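Local coordinates for Phosphoglucosamine/phosphogalactosamine mutase (Sulfolobus tokodaii, PDB 2F7L), which interconverts the 6-phosphates and 1-phosphates of glucosamine and galactosamine, a magnesium-dependent step in making UDP-N-acetylglucosamine and UDP-N-acetylgalactosamine, at residues R44-G49 against L206-S211; L176-N181 against Y200-N205; L186-V191 against D341-F346; E224-V229 against I248-E253. All coordinates share one frame; numbering follows the deposited sequence.

Contact 1: R44-G49 against L206-S211; sequences RDVRAG and LDPLFS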
loop_
_atom_site.group_PDB
_atom_site.type_symbol
_atom_site.label_atom_id
_atom_site.label_comp_id
_atom_site.label_asym_id
_atom_site.label_seq_id
_atom_site.Cartn_x
_atom_site.Cartn_y
_atom_site.Cartn_z
ATOM N N ARG A 44 -11.717 -7.325 8.704
ATOM C CA ARG A 44 -10.389 -7.885 9.032
ATOM C C ARG A 44 -9.705 -8.674 7.928
ATOM O O ARG A 44 -10.346 -9.166 7.003
ATOM C CB ARG A 44 -10.484 -8.803 10.252
ATOM C CG ARG A 44 -11.031 -10.186 9.946
ATOM C CD ARG A 44 -11.263 -10.936 11.236
ATOM N NE ARG A 44 -10.806 -12.316 11.150
ATOM C CZ ARG A 44 -11.579 -13.342 10.804
ATOM N NH1 ARG A 44 -12.868 -13.141 10.512
ATOM N NH2 ARG A 44 -11.059 -14.571 10.744
ATOM N N ASP A 45 -8.389 -8.789 8.021
ATOM C CA ASP A 45 -7.691 -9.570 7.037
ATOM C C ASP A 45 -7.598 -10.990 7.612
ATOM O O ASP A 45 -8.355 -11.359 8.510
ATOM C CB ASP A 45 -6.319 -8.973 6.730
ATOM C CG ASP A 45 -5.324 -9.171 7.852
ATOM O OD1 ASP A 45 -5.654 -9.856 8.850
ATOM O OD2 ASP A 45 -4.201 -8.639 7.722
ATOM N N VAL A 46 -6.672 -11.797 7.139
ATOM C CA VAL A 46 -6.651 -13.162 7.625
ATOM C C VAL A 46 -5.864 -13.468 8.888
ATOM O O VAL A 46 -5.986 -14.557 9.428
ATOM C CB VAL A 46 -6.162 -14.115 6.486
ATOM C CG1 VAL A 46 -4.635 -14.060 6.360
ATOM C CG2 VAL A 46 -6.647 -15.530 6.734
ATOM N N ARG A 47 -5.100 -12.508 9.380
ATOM C CA ARG A 47 -4.213 -12.726 10.528
ATOM C C ARG A 47 -4.636 -13.434 11.820
ATOM O O ARG A 47 -5.792 -13.522 12.177
ATOM C CB ARG A 47 -3.535 -11.404 10.884
ATOM C CG ARG A 47 -2.629 -10.896 9.809
ATOM C CD ARG A 47 -2.351 -9.432 9.998
ATOM N NE ARG A 47 -1.504 -8.907 8.929
ATOM C CZ ARG A 47 -0.212 -9.207 8.774
ATOM N NH1 ARG A 47 0.397 -10.033 9.626
ATOM N NH2 ARG A 47 0.467 -8.686 7.752
ATOM N N ALA A 48 -3.624 -13.935 12.511
ATOM C CA ALA A 48 -3.740 -14.661 13.759
ATOM C C ALA A 48 -4.705 -14.148 14.831
ATOM O O ALA A 48 -5.462 -14.930 15.407
ATOM C CB ALA A 48 -2.361 -14.835 14.358
ATOM N N GLY A 49 -4.731 -12.877 15.159
ATOM C CA GLY A 49 -5.692 -12.566 16.220
ATOM C C GLY A 49 -7.078 -12.142 15.749
ATOM O O GLY A 49 -7.847 -11.532 16.494
ATOM N N LEU A 206 -6.951 -19.555 2.644
ATOM C CA LEU A 206 -6.702 -18.672 3.779
ATOM C C LEU A 206 -5.914 -19.355 4.871
ATOM O O LEU A 206 -6.321 -20.401 5.372
ATOM C CB LEU A 206 -8.021 -18.171 4.350
ATOM C CG LEU A 206 -8.856 -17.338 3.369
ATOM C CD1 LEU A 206 -10.186 -16.984 4.010
ATOM C CD2 LEU A 206 -8.098 -16.067 2.972
ATOM N N ASP A 207 -4.778 -18.772 5.245
ATOM C CA ASP A 207 -3.964 -19.368 6.297
ATOM C C ASP A 207 -3.169 -18.351 7.101
ATOM O O ASP A 207 -2.071 -17.955 6.705
ATOM C CB ASP A 207 -3.008 -20.384 5.709
ATOM C CG ASP A 207 -2.365 -21.223 6.780
ATOM O OD1 ASP A 207 -2.624 -20.917 7.974
ATOM O OD2 ASP A 207 -1.620 -22.182 6.446
ATOM N N PRO A 208 -3.693 -17.930 8.263
ATOM C CA PRO A 208 -2.949 -16.948 9.045
ATOM C C PRO A 208 -1.512 -17.379 9.413
ATOM O O PRO A 208 -0.795 -16.635 10.083
ATOM C CB PRO A 208 -3.837 -16.751 10.261
ATOM C CG PRO A 208 -4.352 -18.107 10.488
ATOM C CD PRO A 208 -4.761 -18.527 9.079
ATOM N N LEU A 209 -1.077 -18.565 9.003
ATOM C CA LEU A 209 0.300 -18.961 9.319
ATOM C C LEU A 209 1.290 -18.636 8.208
ATOM O O LEU A 209 2.492 -18.752 8.415
ATOM C CB LEU A 209 0.400 -20.447 9.691
ATOM C CG LEU A 209 0.428 -20.694 11.206
ATOM C CD1 LEU A 209 -0.593 -19.766 11.873
ATOM C CD2 LEU A 209 0.121 -22.145 11.539
ATOM N N PHE A 210 0.781 -18.224 7.049
ATOM C CA PHE A 210 1.605 -17.847 5.907
ATOM C C PHE A 210 2.783 -18.768 5.666
ATOM O O PHE A 210 3.884 -18.341 5.364
ATOM C CB PHE A 210 2.094 -16.423 6.091
ATOM C CG PHE A 210 0.996 -15.430 6.185
ATOM C CD1 PHE A 210 0.348 -14.983 5.042
ATOM C CD2 PHE A 210 0.601 -14.933 7.420
ATOM C CE1 PHE A 210 -0.672 -14.053 5.124
ATOM C CE2 PHE A 210 -0.420 -14.001 7.515
ATOM C CZ PHE A 210 -1.055 -13.559 6.364
ATOM N N SER A 211 2.532 -20.048 5.820
ATOM C CA SER A 211 3.531 -21.070 5.608
ATOM C C SER A 211 4.339 -20.936 4.318
ATOM O O SER A 211 5.556 -21.037 4.340
ATOM C CB SER A 211 2.836 -22.423 5.616
ATOM O OG SER A 211 3.649 -23.378 4.989
#

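Contact 2: L176-N181 against Y200-N205; sequences LIDPAN and YTINGN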
loop_
_atom_site.group_PDB
_atom_site.type_symbol
_atom_site.label_atom_id
_atom_site.label_comp_id
_atom_site.label_asym_id
_atom_site.label_seq_id
_atom_site.Cartn_x
_atom_site.Cartn_y
_atom_site.Cartn_z
ATOM N N LEU A 176 -1.979 -15.780 -13.115
ATOM C CA LEU A 176 -1.680 -16.455 -11.840
ATOM C C LEU A 176 -1.823 -15.408 -10.732
ATOM O O LEU A 176 -1.365 -14.274 -10.870
ATOM C CB LEU A 176 -0.274 -17.067 -11.817
ATOM C CG LEU A 176 0.138 -17.532 -10.417
ATOM C CD1 LEU A 176 1.159 -18.650 -10.438
ATOM C CD2 LEU A 176 0.715 -16.327 -9.700
ATOM N N ILE A 177 -2.479 -15.797 -9.643
ATOM C CA ILE A 177 -2.711 -14.910 -8.513
ATOM C C ILE A 177 -2.151 -15.478 -7.203
ATOM O O ILE A 177 -2.474 -16.598 -6.802
ATOM C CB ILE A 177 -4.209 -14.640 -8.367
ATOM C CG1 ILE A 177 -4.729 -13.912 -9.614
ATOM C CG2 ILE A 177 -4.467 -13.827 -7.134
ATOM C CD1 ILE A 177 -6.235 -13.650 -9.627
ATOM N N ASP A 178 -1.286 -14.690 -6.562
ATOM C CA ASP A 178 -0.648 -15.059 -5.299
ATOM C C ASP A 178 -1.141 -14.116 -4.208
ATOM O O ASP A 178 -0.526 -13.080 -3.936
ATOM C CB ASP A 178 0.874 -14.955 -5.440
ATOM C CG ASP A 178 1.630 -15.494 -4.216
ATOM O OD1 ASP A 178 0.990 -15.964 -3.253
ATOM O OD2 ASP A 178 2.882 -15.446 -4.229
ATOM N N PRO A 179 -2.280 -14.458 -3.578
ATOM C CA PRO A 179 -2.867 -13.642 -2.516
ATOM C C PRO A 179 -2.183 -13.819 -1.171
ATOM O O PRO A 179 -2.639 -13.274 -0.158
ATOM C CB PRO A 179 -4.313 -14.107 -2.506
ATOM C CG PRO A 179 -4.183 -15.529 -2.848
ATOM C CD PRO A 179 -3.215 -15.524 -3.975
ATOM N N ALA A 180 -1.097 -14.586 -1.162
ATOM C CA ALA A 180 -0.320 -14.818 0.056
ATOM C C ALA A 180 -1.096 -15.446 1.202
ATOM O O ALA A 180 -0.945 -15.065 2.355
ATOM C CB ALA A 180 0.332 -13.508 0.522
ATOM N N ASN A 181 -1.916 -16.430 0.881
ATOM C CA ASN A 181 -2.702 -17.127 1.894
ATOM C C ASN A 181 -3.665 -16.217 2.641
ATOM O O ASN A 181 -4.183 -16.577 3.703
ATOM C CB ASN A 181 -1.758 -17.810 2.862
ATOM C CG ASN A 181 -1.038 -18.946 2.220
ATOM O OD1 ASN A 181 0.195 -19.039 2.255
ATOM N ND2 ASN A 181 -1.804 -19.832 1.619
ATOM N N TYR A 200 -5.258 -19.274 -12.175
ATOM C CA TYR A 200 -4.455 -20.198 -11.383
ATOM C C TYR A 200 -4.029 -19.403 -10.154
ATOM O O TYR A 200 -3.472 -18.299 -10.291
ATOM C CB TYR A 200 -3.182 -20.619 -12.115
ATOM C CG TYR A 200 -3.384 -21.328 -13.426
ATOM C CD1 TYR A 200 -3.655 -20.610 -14.586
ATOM C CD2 TYR A 200 -3.293 -22.722 -13.508
ATOM C CE1 TYR A 200 -3.832 -21.253 -15.795
ATOM C CE2 TYR A 200 -3.468 -23.379 -14.710
ATOM C CZ TYR A 200 -3.739 -22.635 -15.850
ATOM O OH TYR A 200 -3.921 -23.266 -17.049
ATOM N N THR A 201 -4.286 -19.920 -8.960
ATOM C CA THR A 201 -3.850 -19.186 -7.797
ATOM C C THR A 201 -2.936 -20.069 -6.984
ATOM O O THR A 201 -3.153 -21.288 -6.831
ATOM C CB THR A 201 -5.018 -18.699 -6.882
ATOM O OG1 THR A 201 -5.448 -19.776 -6.046
ATOM C CG2 THR A 201 -6.189 -18.196 -7.700
ATOM N N ILE A 202 -1.881 -19.436 -6.491
ATOM C CA ILE A 202 -0.908 -20.104 -5.661
ATOM C C ILE A 202 -1.207 -19.457 -4.318
ATOM O O ILE A 202 -1.414 -18.241 -4.223
ATOM C CB ILE A 202 0.560 -19.845 -6.179
ATOM C CG1 ILE A 202 1.567 -20.574 -5.317
ATOM C CG2 ILE A 202 0.917 -18.387 -6.117
ATOM C CD1 ILE A 202 1.216 -21.984 -5.055
ATOM N N ASN A 203 -1.322 -20.294 -3.297
ATOM C CA ASN A 203 -1.616 -19.823 -1.950
ATOM C C ASN A 203 -2.955 -19.096 -1.851
ATOM O O ASN A 203 -3.082 -18.097 -1.150
ATOM C CB ASN A 203 -0.458 -18.941 -1.502
ATOM C CG ASN A 203 0.855 -19.661 -1.632
ATOM O OD1 ASN A 203 0.974 -20.817 -1.193
ATOM N ND2 ASN A 203 1.841 -19.011 -2.246
ATOM N N GLY A 204 -3.954 -19.628 -2.554
ATOM C CA GLY A 204 -5.275 -19.026 -2.567
ATOM C C GLY A 204 -6.120 -19.406 -1.369
ATOM O O GLY A 204 -7.189 -18.846 -1.160
ATOM N N ASN A 205 -5.666 -20.381 -0.594
ATOM C CA ASN A 205 -6.406 -20.768 0.601
ATOM C C ASN A 205 -6.011 -19.827 1.746
ATOM O O ASN A 205 -4.877 -19.341 1.800
ATOM C CB ASN A 205 -6.102 -22.223 0.980
ATOM C CG ASN A 205 -4.639 -22.460 1.276
ATOM O OD1 ASN A 205 -4.288 -22.889 2.362
ATOM N ND2 ASN A 205 -3.781 -22.187 0.306
#

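Contact 3: L186-V191 against D341-F346; sequences LSTPLV and DGAMSF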
loop_
_atom_site.group_PDB
_atom_site.type_symbol
_atom_site.label_atom_id
_atom_site.label_comp_id
_atom_site.label_asym_id
_atom_site.label_seq_id
_atom_site.Cartn_x
_atom_site.Cartn_y
_atom_site.Cartn_z
ATOM N N LEU A 186 -10.185 -13.516 -1.796
ATOM C CA LEU A 186 -11.640 -13.393 -1.792
ATOM C C LEU A 186 -12.117 -12.410 -2.838
ATOM O O LEU A 186 -13.324 -12.265 -3.041
ATOM C CB LEU A 186 -12.159 -12.899 -0.435
ATOM C CG LEU A 186 -11.712 -13.651 0.806
ATOM C CD1 LEU A 186 -12.214 -12.959 2.069
ATOM C CD2 LEU A 186 -12.211 -15.073 0.713
ATOM N N SER A 187 -11.192 -11.725 -3.499
ATOM C CA SER A 187 -11.629 -10.755 -4.481
ATOM C C SER A 187 -10.856 -10.644 -5.803
ATOM O O SER A 187 -11.467 -10.517 -6.865
ATOM C CB SER A 187 -11.726 -9.382 -3.805
ATOM O OG SER A 187 -10.475 -8.953 -3.332
ATOM N N THR A 188 -9.529 -10.675 -5.766
ATOM C CA THR A 188 -8.794 -10.553 -7.021
ATOM C C THR A 188 -9.237 -11.639 -8.013
ATOM O O THR A 188 -9.454 -11.360 -9.186
ATOM C CB THR A 188 -7.242 -10.574 -6.775
ATOM O OG1 THR A 188 -6.895 -9.431 -5.992
ATOM C CG2 THR A 188 -6.445 -10.497 -8.092
ATOM N N PRO A 189 -9.406 -12.884 -7.544
ATOM C CA PRO A 189 -9.831 -13.941 -8.463
ATOM C C PRO A 189 -11.229 -13.671 -9.028
ATOM O O PRO A 189 -11.559 -14.069 -10.145
ATOM C CB PRO A 189 -9.788 -15.196 -7.585
ATOM C CG PRO A 189 -8.748 -14.888 -6.626
ATOM C CD PRO A 189 -9.049 -13.465 -6.247
ATOM N N LEU A 190 -12.053 -12.995 -8.244
ATOM C CA LEU A 190 -13.392 -12.694 -8.685
ATOM C C LEU A 190 -13.310 -11.681 -9.805
ATOM O O LEU A 190 -13.997 -11.811 -10.813
ATOM C CB LEU A 190 -14.219 -12.165 -7.510
ATOM C CG LEU A 190 -15.318 -13.044 -6.872
ATOM C CD1 LEU A 190 -15.004 -14.506 -6.926
ATOM C CD2 LEU A 190 -15.488 -12.589 -5.457
ATOM N N VAL A 191 -12.460 -10.675 -9.658
ATOM C CA VAL A 191 -12.356 -9.702 -10.740
ATOM C C VAL A 191 -11.815 -10.421 -11.988
ATOM O O VAL A 191 -12.304 -10.185 -13.091
ATOM C CB VAL A 191 -11.462 -8.463 -10.355
ATOM C CG1 VAL A 191 -12.067 -7.723 -9.191
ATOM C CG2 VAL A 191 -10.092 -8.902 -9.968
ATOM N N ASP A 341 -5.069 0.072 -4.162
ATOM C CA ASP A 341 -6.038 -0.992 -4.394
ATOM C C ASP A 341 -5.490 -2.058 -5.351
ATOM O O ASP A 341 -5.531 -1.889 -6.564
ATOM C CB ASP A 341 -7.312 -0.348 -4.954
ATOM C CG ASP A 341 -8.485 -1.293 -4.981
ATOM O OD1 ASP A 341 -8.330 -2.434 -5.475
ATOM O OD2 ASP A 341 -9.575 -0.892 -4.523
ATOM N N GLY A 342 -4.994 -3.161 -4.796
ATOM C CA GLY A 342 -4.421 -4.237 -5.599
ATOM C C GLY A 342 -5.270 -4.839 -6.715
ATOM O O GLY A 342 -4.788 -5.067 -7.831
ATOM N N ALA A 343 -6.533 -5.131 -6.429
ATOM C CA ALA A 343 -7.377 -5.695 -7.460
ATOM C C ALA A 343 -7.592 -4.609 -8.482
ATOM O O ALA A 343 -7.530 -4.878 -9.688
ATOM C CB ALA A 343 -8.716 -6.151 -6.898
ATOM N N MET A 344 -7.824 -3.380 -8.019
ATOM C CA MET A 344 -8.052 -2.302 -8.970
ATOM C C MET A 344 -6.882 -2.244 -9.929
ATOM O O MET A 344 -7.057 -1.994 -11.121
ATOM C CB MET A 344 -8.196 -0.945 -8.286
ATOM C CG MET A 344 -8.580 0.200 -9.246
ATOM S SD MET A 344 -10.268 0.106 -9.921
ATOM C CE MET A 344 -9.986 -0.804 -11.452
ATOM N N SER A 345 -5.691 -2.492 -9.395
ATOM C CA SER A 345 -4.481 -2.448 -10.184
ATOM C C SER A 345 -4.415 -3.589 -11.163
ATOM O O SER A 345 -4.057 -3.388 -12.318
ATOM C CB SER A 345 -3.275 -2.493 -9.266
ATOM O OG SER A 345 -3.347 -1.434 -8.347
ATOM N N PHE A 346 -4.737 -4.786 -10.692
ATOM C CA PHE A 346 -4.714 -5.973 -11.537
ATOM C C PHE A 346 -5.655 -5.797 -12.747
ATOM O O PHE A 346 -5.341 -6.217 -13.869
ATOM C CB PHE A 346 -5.138 -7.193 -10.718
ATOM C CG PHE A 346 -5.449 -8.405 -11.551
ATOM C CD1 PHE A 346 -4.434 -9.182 -12.081
ATOM C CD2 PHE A 346 -6.765 -8.768 -11.807
ATOM C CE1 PHE A 346 -4.720 -10.307 -12.849
ATOM C CE2 PHE A 346 -7.059 -9.892 -12.577
ATOM C CZ PHE A 346 -6.031 -10.661 -13.097
#

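Contact 4: E224-V229 against I248-E253; sequences ETAEVV and IFIDSE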
loop_
_atom_site.group_PDB
_atom_site.type_symbol
_atom_site.label_atom_id
_atom_site.label_comp_id
_atom_site.label_asym_id
_atom_site.label_seq_id
_atom_site.Cartn_x
_atom_site.Cartn_y
_atom_site.Cartn_z
ATOM N N GLU A 224 9.742 -18.147 -5.536
ATOM C CA GLU A 224 9.118 -19.363 -6.032
ATOM C C GLU A 224 7.875 -19.189 -6.884
ATOM O O GLU A 224 7.656 -19.973 -7.813
ATOM C CB GLU A 224 8.777 -20.293 -4.883
ATOM C CG GLU A 224 9.927 -20.672 -4.011
ATOM C CD GLU A 224 9.453 -21.519 -2.871
ATOM O OE1 GLU A 224 8.554 -21.046 -2.134
ATOM O OE2 GLU A 224 9.952 -22.663 -2.712
ATOM N N THR A 225 7.041 -18.195 -6.594
ATOM C CA THR A 225 5.866 -18.081 -7.430
ATOM C C THR A 225 6.318 -17.605 -8.816
ATOM O O THR A 225 5.758 -18.023 -9.831
ATOM C CB THR A 225 4.763 -17.168 -6.792
ATOM O OG1 THR A 225 5.057 -15.797 -7.048
ATOM C CG2 THR A 225 4.669 -17.408 -5.282
ATOM N N ALA A 226 7.348 -16.761 -8.861
ATOM C CA ALA A 226 7.892 -16.288 -10.139
ATOM C C ALA A 226 8.212 -17.543 -10.966
ATOM O O ALA A 226 8.052 -17.571 -12.193
ATOM C CB ALA A 226 9.164 -15.480 -9.918
ATOM N N GLU A 227 8.664 -18.583 -10.277
ATOM C CA GLU A 227 8.968 -19.846 -10.915
ATOM C C GLU A 227 7.710 -20.372 -11.594
ATOM O O GLU A 227 7.616 -20.389 -12.811
ATOM C CB GLU A 227 9.384 -20.860 -9.874
ATOM C CG GLU A 227 10.504 -21.720 -10.316
ATOM C CD GLU A 227 11.712 -20.877 -10.585
ATOM O OE1 GLU A 227 12.013 -20.604 -11.780
ATOM O OE2 GLU A 227 12.340 -20.472 -9.576
ATOM N N VAL A 228 6.743 -20.801 -10.784
ATOM C CA VAL A 228 5.498 -21.337 -11.300
ATOM C C VAL A 228 4.871 -20.426 -12.352
ATOM O O VAL A 228 4.172 -20.905 -13.240
ATOM C CB VAL A 228 4.470 -21.618 -10.165
ATOM C CG1 VAL A 228 5.081 -22.527 -9.122
ATOM C CG2 VAL A 228 4.039 -20.338 -9.520
ATOM N N VAL A 229 5.099 -19.121 -12.261
ATOM C CA VAL A 229 4.545 -18.229 -13.284
ATOM C C VAL A 229 5.067 -18.750 -14.627
ATOM O O VAL A 229 4.303 -19.028 -15.560
ATOM C CB VAL A 229 5.034 -16.767 -13.124
ATOM C CG1 VAL A 229 4.990 -16.062 -14.462
ATOM C CG2 VAL A 229 4.168 -16.024 -12.137
ATOM N N ILE A 248 2.226 -6.351 -6.785
ATOM C CA ILE A 248 3.416 -6.319 -7.613
ATOM C C ILE A 248 3.258 -7.448 -8.630
ATOM O O ILE A 248 2.866 -8.565 -8.284
ATOM C CB ILE A 248 4.750 -6.442 -6.812
ATOM C CG1 ILE A 248 4.708 -7.629 -5.888
ATOM C CG2 ILE A 248 5.031 -5.153 -6.030
ATOM C CD1 ILE A 248 5.975 -7.759 -5.115
ATOM N N PHE A 249 3.519 -7.123 -9.895
ATOM C CA PHE A 249 3.358 -8.062 -11.003
ATOM C C PHE A 249 4.563 -8.872 -11.430
ATOM O O PHE A 249 5.713 -8.540 -11.124
ATOM C CB PHE A 249 2.815 -7.325 -12.236
ATOM C CG PHE A 249 1.497 -6.630 -12.000
ATOM C CD1 PHE A 249 1.452 -5.385 -11.382
ATOM C CD2 PHE A 249 0.296 -7.229 -12.394
ATOM C CE1 PHE A 249 0.235 -4.733 -11.162
ATOM C CE2 PHE A 249 -0.936 -6.586 -12.175
ATOM C CZ PHE A 249 -0.967 -5.332 -11.558
ATOM N N ILE A 250 4.271 -9.944 -12.156
ATOM C CA ILE A 250 5.288 -10.852 -12.676
ATOM C C ILE A 250 4.888 -11.108 -14.121
ATOM O O ILE A 250 3.839 -11.697 -14.361
ATOM C CB ILE A 250 5.286 -12.175 -11.890
ATOM C CG1 ILE A 250 5.426 -11.877 -10.393
ATOM C CG2 ILE A 250 6.430 -13.058 -12.344
ATOM C CD1 ILE A 250 5.336 -13.113 -9.515
ATOM N N ASP A 251 5.700 -10.657 -15.077
ATOM C CA ASP A 251 5.374 -10.827 -16.496
ATOM C C ASP A 251 5.591 -12.226 -17.072
ATOM O O ASP A 251 6.079 -13.139 -16.393
ATOM C CB ASP A 251 6.150 -9.833 -17.344
ATOM C CG ASP A 251 7.645 -10.086 -17.309
ATOM O OD1 ASP A 251 8.050 -11.251 -17.057
ATOM O OD2 ASP A 251 8.413 -9.115 -17.546
ATOM N N SER A 252 5.221 -12.374 -18.342
ATOM C CA SER A 252 5.326 -13.640 -19.075
ATOM C C SER A 252 6.684 -14.334 -18.979
ATOM O O SER A 252 6.759 -15.555 -19.071
ATOM C CB SER A 252 4.969 -13.396 -20.533
ATOM O OG SER A 252 5.148 -12.021 -20.857
ATOM N N GLU A 253 7.749 -13.557 -18.792
ATOM C CA GLU A 253 9.097 -14.111 -18.672
ATOM C C GLU A 253 9.314 -14.758 -17.320
ATOM O O GLU A 253 10.276 -15.495 -17.124
ATOM C CB GLU A 253 10.152 -13.020 -18.869
ATOM C CG GLU A 253 10.076 -12.302 -20.201
ATOM C CD GLU A 253 10.195 -13.240 -21.400
ATOM O OE1 GLU A 253 9.971 -14.468 -21.239
ATOM O OE2 GLU A 253 10.500 -12.733 -22.514
#

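Contact 1: R44-G49 against L206-S211
At the junction of the first and second alpha/beta/alpha domains of this phosphohexose mutase, V46 of one loop meets L206, P208 and F210 of another. The two methyls of V46 serve different partners. V46 CG1, set between the backbone N and the carbonyl carbon (chi1 79°), meets F210 CZ tip to tip at 3.6 Å, while V46 CG2 lies 3.8 Å from L206 CB. P208 comes in over the backbone, its CB packing on V46 O and 3.6 Å from A48 N; proline suits the second position of the type I turn D207 to F210, closed by F210 N to D207 O (2.9 Å). An alanine in place of V46 would remove the methyls that meet F210 CZ and L206 CB and probably open a gap between the loops. D45 holds its loop in shape: D45 OD1 takes R47 N (2.8 Å) in an Asx turn, and D45 OD2 makes a salt bridge to R47 NE (3.0 Å). R47 NH2 also donates to O of S97, which by similarity carries the phosphate during catalysis and is unmodified here. Around the contact, L206 touches M73 of strand 67-73, and F210 touches the loop residues A101 and P215.

Contact 2: L176-N181 against Y200-N205
D178 and N203 lie side by side because CG of D178 is anti to its backbone N (chi1 -173°) and CG of N203 is anti to its carbonyl carbon, beside N (chi1 -54°). N203 ND2 then reaches D178 OD1 at 3.3 Å in a weak bond, with the carboxylate and amide planes well out of parallel. The same OD1 receives A180 N from above the carboxylate plane, an Asx turn that bends the chain just after its strand; D178 OD2 is taken by R213 in a salt bridge. I202 CG2 packs on D178 CB at 3.5 Å, and L176 CD2 lies 4.1 Å from the same methyl, I202 CG2. The two backbones belong to a beta-alpha-beta unit, strand 174-178, helix 188-194 and strand 198-201, in which the two strands run parallel: I177 N donates to Y200 O (2.8 Å) and I177 O accepts from I202 N (2.9 Å). L176 and Y200 point to one face of the sheet, I177 and T201 to the other, where the beta-branched pair suits extended chain. Past the strands the loops are still tied together. N181 N donates to N203 O at 2.9 Å. Both asparagines have positive phi, a conformation asparagine tolerates better than most residues. P179 CG rests 3.3 Å from N203 O. The N181 amide donates through ND2 to N205 O at 3.1 Å, nearly straight (174°), with the acceptor in the plane of that amide.

Contact 3: L186-V191 against D341-F346
T188 faces A343 and F346 across two helix beginnings, and its side chain forks at CB to serve both. The first branch, T188 OG1, is anti to the carbonyl carbon (chi1 -63°) and lies 3.9 Å from A343 CB; T188 OG1 and H240 NE2 share a hydrogen bond, so this buried hydroxyl has a polar mate. The second branch, T188 CG2, stands over one face of the F346 ring, displaced toward the rim, and comes 4.1 Å from F346 CD2. Threonine suits the place because one branch can bond while the other packs. V191, one turn further on, adds an apolar neighbour to F346, the two side chains sliding past each other in opposite directions, although the modelled position of V191 CG2 is doubtful. A343, with its small side chain, lets the backbones come close, T188 CA to A343 CA being 5.1 Å. The second helix is anchored at its start by D341, the N-cap residue: D341 OD1 accepts M344 N at 2.8 Å, and D341 O takes S345 OG (2.9 Å) as well as the S345 backbone N. Such close packing of helix starts about a small residue here joins domains II and III of the mutase, with the T188 side chain about 9 Å from that of D241, a magnesium ligand by similarity.

Contact 4: E224-V229 against I248-E253
V229 and I250 carry this contact, in which helix 223-231 packs on the outermost strand, 248-251, of the mixed sheet of domain II, one layer of an alpha/beta/alpha sandwich. The axes of helix segment 224-229 and strand segment 248-251 approach to 9.1 Å, at 39° between their directions.

The van der Waals contacts come first. I250 points at the helix, with CG1 anti to its carbonyl carbon (chi1 -54°), which leaves CG2 anti to the backbone N and spreads the two branches over the helix surface. I250 CG2 meets V229 CG2 at 3.7 Å, and A226 CB lies farther from that I250 methyl, at 4.4 Å. At the other end, the methyl I250 CD1 touches the hydroxyl oxygen T225 OG1 at 3.7 Å, the two side chains crossing at about a right angle. The beta-branched residues fill the layer between helix and sheet, and A226, with no more than a methyl, lets the helix come near. An alanine in place of V229 would remove both of its methyls and probably leave a gap beside I250 CG2 and D251 O, with CB as the remaining touch.

The polar bonds lie within each segment or lead outside. V229 N to T225 O (2.7 Å) is a backbone bond of the helix, and T225 OG1 bonds weakly to L222 O. D251 OD2 forms a salt bridge with R255 NE; D251 OD1 also accepts E253 N weakly, at 2.9 Å. D251's own carbonyl faces the helix, D251 O lying 3.7 Å from V229 CG1.

How the contacts relate
Contacts 3 and 4 are wholly buried and rely on apolar side chains, whereas contacts 1 and 2 are partly buried. Contact 2 is the most polar across its segments, with backbone and amide hydrogen bonds; the other three have none between theirs. Contacts 2 and 4 hold the same domain II sheet at its two outermost strands, 198-201 and 248-251, and L176 packs against V228 between them. Contact 3 lies on helix 188-194, which packs on that sheet, I177 CD1 resting on T188 CG2, and ties it to domain III. Contact 1 ties domain II to domain I, its D207 N probably bonding N181 O of contact 2. Contacts 1 and 3 thus join domains; 2 and 4 build one.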